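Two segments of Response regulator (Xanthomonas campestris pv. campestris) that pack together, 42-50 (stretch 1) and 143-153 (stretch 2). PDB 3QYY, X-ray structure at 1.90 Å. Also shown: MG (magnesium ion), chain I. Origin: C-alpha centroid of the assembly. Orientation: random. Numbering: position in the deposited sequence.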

# COMPACT_ATOMS: atom_id res chain seq x y z
N PRO B 42 -11.77 7.62 -27.48
CA PRO B 42 -10.58 7.80 -26.64
C PRO B 42 -10.75 7.27 -25.22
O PRO B 42 -11.86 7.24 -24.68
CB PRO B 42 -10.39 9.31 -26.66
CG PRO B 42 -11.81 9.79 -26.64
CD PRO B 42 -12.46 8.90 -27.68
N PHE B 43 -9.65 6.85 -24.62
CA PHE B 43 -9.68 6.36 -23.25
C PHE B 43 -8.38 6.66 -22.54
O PHE B 43 -7.29 6.40 -23.05
CB PHE B 43 -9.95 4.85 -23.20
CG PHE B 43 -10.03 4.31 -21.79
CD1 PHE B 43 -9.13 3.36 -21.34
CD2 PHE B 43 -10.99 4.81 -20.91
CE1 PHE B 43 -9.18 2.90 -20.02
CE2 PHE B 43 -11.05 4.35 -19.59
CZ PHE B 43 -10.13 3.40 -19.14
N VAL B 44 -8.50 7.23 -21.34
CA VAL B 44 -7.35 7.57 -20.52
C VAL B 44 -7.54 6.89 -19.17
O VAL B 44 -8.61 7.00 -18.56
CB VAL B 44 -7.25 9.09 -20.31
CG1 VAL B 44 -5.98 9.42 -19.54
CG2 VAL B 44 -7.27 9.80 -21.66
N LEU B 45 -6.52 6.17 -18.71
CA LEU B 45 -6.57 5.49 -17.42
C LEU B 45 -5.68 6.19 -16.42
O LEU B 45 -4.53 6.52 -16.73
CB LEU B 45 -6.11 4.03 -17.57
CG LEU B 45 -6.02 3.23 -16.27
CD1 LEU B 45 -7.43 2.99 -15.72
CD2 LEU B 45 -5.31 1.90 -16.52
N PHE B 46 -6.21 6.43 -15.22
CA PHE B 46 -5.46 7.07 -14.15
C PHE B 46 -5.35 6.13 -12.96
O PHE B 46 -6.31 5.43 -12.61
CB PHE B 46 -6.14 8.34 -13.65
CG PHE B 46 -6.29 9.42 -14.68
CD1 PHE B 46 -7.41 9.46 -15.51
CD2 PHE B 46 -5.32 10.41 -14.81
CE1 PHE B 46 -7.56 10.48 -16.45
CE2 PHE B 46 -5.47 11.44 -15.75
CZ PHE B 46 -6.59 11.47 -16.57
N VAL B 47 -4.18 6.11 -12.33
CA VAL B 47 -3.96 5.31 -11.13
C VAL B 47 -3.63 6.34 -10.06
O VAL B 47 -2.70 7.14 -10.24
CB VAL B 47 -2.77 4.33 -11.28
CG1 VAL B 47 -2.39 3.75 -9.90
CG2 VAL B 47 -3.16 3.19 -12.22
N LEU B 48 -4.40 6.35 -8.98
CA LEU B 48 -4.20 7.31 -7.90
C LEU B 48 -3.91 6.64 -6.56
O LEU B 48 -4.48 5.60 -6.24
CB LEU B 48 -5.44 8.18 -7.73
CG LEU B 48 -6.17 8.67 -8.99
CD1 LEU B 48 -7.32 9.58 -8.57
CD2 LEU B 48 -5.23 9.42 -9.90
N ASP B 49 -3.03 7.25 -5.77
CA ASP B 49 -2.70 6.74 -4.45
C ASP B 49 -2.60 7.93 -3.51
O ASP B 49 -1.87 8.89 -3.78
CB ASP B 49 -1.35 6.00 -4.48
CG ASP B 49 -1.01 5.35 -3.15
OD1 ASP B 49 0.18 5.40 -2.75
OD2 ASP B 49 -1.92 4.79 -2.50
N MET B 50 -3.35 7.89 -2.41
CA MET B 50 -3.33 8.99 -1.45
C MET B 50 -1.98 9.07 -0.74
O MET B 50 -1.30 8.06 -0.56
CB MET B 50 -4.46 8.82 -0.42
CG MET B 50 -5.85 8.98 -1.00
SD MET B 50 -7.09 9.22 0.28
CE MET B 50 -6.83 10.95 0.68
N GLU B 143 -1.26 -3.88 -20.13
CA GLU B 143 -0.16 -3.00 -20.49
C GLU B 143 -0.51 -1.55 -20.15
O GLU B 143 0.33 -0.81 -19.64
CB GLU B 143 0.15 -3.12 -21.98
CG GLU B 143 1.19 -2.15 -22.52
CD GLU B 143 2.53 -2.26 -21.82
OE1 GLU B 143 2.82 -3.33 -21.23
OE2 GLU B 143 3.31 -1.29 -21.87
N LEU B 144 -1.74 -1.15 -20.43
CA LEU B 144 -2.19 0.21 -20.13
C LEU B 144 -2.08 0.44 -18.63
O LEU B 144 -1.62 1.49 -18.18
CB LEU B 144 -3.64 0.41 -20.59
CG LEU B 144 -4.22 1.82 -20.39
CD1 LEU B 144 -3.46 2.82 -21.25
CD2 LEU B 144 -5.70 1.82 -20.76
N TYR B 145 -2.50 -0.56 -17.85
CA TYR B 145 -2.44 -0.46 -16.40
C TYR B 145 -0.99 -0.32 -15.93
O TYR B 145 -0.68 0.53 -15.09
CB TYR B 145 -3.08 -1.70 -15.75
CG TYR B 145 -2.82 -1.80 -14.26
CD1 TYR B 145 -1.73 -2.52 -13.76
CD2 TYR B 145 -3.62 -1.11 -13.35
CE1 TYR B 145 -1.45 -2.54 -12.40
CE2 TYR B 145 -3.35 -1.13 -11.99
CZ TYR B 145 -2.26 -1.85 -11.52
OH TYR B 145 -1.96 -1.83 -10.17
N ARG B 146 -0.10 -1.13 -16.49
CA ARG B 146 1.31 -1.08 -16.13
C ARG B 146 1.89 0.30 -16.38
O ARG B 146 2.67 0.80 -15.57
CB ARG B 146 2.10 -2.13 -16.91
CG ARG B 146 1.69 -3.56 -16.59
CD ARG B 146 2.62 -4.58 -17.23
NE ARG B 146 2.21 -5.94 -16.91
CZ ARG B 146 2.86 -7.03 -17.29
NH1 ARG B 146 3.97 -6.94 -18.00
NH2 ARG B 146 2.39 -8.23 -16.95
N ARG B 147 1.51 0.92 -17.49
CA ARG B 147 2.02 2.25 -17.81
C ARG B 147 1.52 3.31 -16.83
O ARG B 147 2.30 4.12 -16.33
CB ARG B 147 1.61 2.65 -19.24
CG ARG B 147 2.32 1.85 -20.32
CD ARG B 147 1.89 2.29 -21.71
NE ARG B 147 2.60 1.56 -22.76
CZ ARG B 147 2.43 1.78 -24.06
NH1 ARG B 147 1.58 2.70 -24.47
NH2 ARG B 147 3.12 1.07 -24.94
N ALA B 148 0.22 3.29 -16.54
CA ALA B 148 -0.36 4.24 -15.61
C ALA B 148 0.19 4.03 -14.20
O ALA B 148 0.48 4.99 -13.49
CB ALA B 148 -1.88 4.09 -15.60
N ASP B 149 0.33 2.77 -13.81
CA ASP B 149 0.83 2.43 -12.48
C ASP B 149 2.26 2.93 -12.30
O ASP B 149 2.60 3.51 -11.27
CB ASP B 149 0.76 0.90 -12.28
CG ASP B 149 0.92 0.49 -10.82
OD1 ASP B 149 0.32 1.14 -9.94
OD2 ASP B 149 1.63 -0.50 -10.54
N ALA B 150 3.10 2.70 -13.31
CA ALA B 150 4.49 3.15 -13.24
C ALA B 150 4.54 4.67 -13.15
O ALA B 150 5.38 5.23 -12.45
CB ALA B 150 5.26 2.66 -14.47
N ALA B 151 3.64 5.33 -13.86
CA ALA B 151 3.58 6.79 -13.85
C ALA B 151 3.21 7.30 -12.46
O ALA B 151 3.76 8.30 -11.99
CB ALA B 151 2.57 7.28 -14.89
N MET B 152 2.28 6.61 -11.81
CA MET B 152 1.86 6.99 -10.47
C MET B 152 3.05 6.90 -9.52
O MET B 152 3.29 7.81 -8.72
CB MET B 152 0.71 6.07 -9.99
CG MET B 152 0.21 6.35 -8.58
SD MET B 152 1.27 5.62 -7.29
CE MET B 152 0.69 3.90 -7.31
N TYR B 153 3.82 5.82 -9.62
CA TYR B 153 4.99 5.63 -8.77
C TYR B 153 6.04 6.72 -8.97
O TYR B 153 6.74 7.08 -8.03
CB TYR B 153 5.60 4.24 -9.00
CG TYR B 153 4.83 3.13 -8.32
CD1 TYR B 153 4.72 3.08 -6.93
CD2 TYR B 153 4.19 2.14 -9.07
CE1 TYR B 153 3.99 2.07 -6.30
CE2 TYR B 153 3.46 1.13 -8.45
CZ TYR B 153 3.37 1.09 -7.07
OH TYR B 153 2.64 0.10 -6.46
MG MG I . -1.75 3.67 -0.79
O HOH W 1 0.42 3.27 -1.15
O HOH W 2 -1.10 5.43 0.36
O HOH W 3 -2.17 2.10 -2.02

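How do the two backbones lie against each other? Residues 44-50 form a strand and 143-153 belong to a helix that extends beyond this stretch at both ends. The two run in broadly the same direction, their axes 42° apart and 7.3 Å at closest approach. The nearest CA atoms across the contact are those of V47 and D149, 5.7 Å apart. No hydrogen bond crosses between the stretches. The helix keeps its amide groups busy internally, with i to i+4 bonds such as M152 N to A148 O at 2.9 Å. The two stretches meet through van der Waals packing, mostly of side chains.

Which apolar side chains make that packing? Alternation along the strand sends the CA-to-CB bonds of L45, V47 and D49 toward the helix, while those of V44, F46 and L48 point away; F43, just before the strand, also points toward it. On the helix, L144, A148 and M152 point toward the strand, spaced four residues apart so that they recur on one side. L144 meets two partners through its CD2, which lies 3.7 Å from F43 CE1, at the edge of the phenyl ring, and 3.9 Å from L45 CB. In the middle, A148 meets the strand through its methyl group: its CB is 3.7 Å from V47 CG2 and 3.8 Å from the backbone L45 O. V47 is the most heavily covered residue of the contact, and its CG1 also packs 3.9 Å from M152 CB.

What happens where aromatic or polar groups enter? Y145 points sideways, yet L45 CD2 approaches its CA to 3.7 Å, and V47 CG2 lies 4.3 Å from its CE2, an oblique approach to the ring. D149 also points sideways; its OD1 is 3.8 Å from V47 CG1, a van der Waals contact with a methyl group that cannot donate a hydrogen bond. The methionine M152 adds close packing against the strand, its CG 3.4 Å from V47 O and its SD 3.9 Å from D49 CB.

Where does charge find its partners? D49 offers its CB to the helix, but its carboxylate serves the magnesium ion: OD2 binds MG at 2.0 Å, and OD1 accepts a 2.7 Å hydrogen bond from water 1, itself a ligand of the metal. Water 2, another ligand, donates to M50 O at 2.8 Å. On the helix, R147 NE forms a salt bridge with E143 OE2 at 3.1 Å, one turn back and clear of the strand.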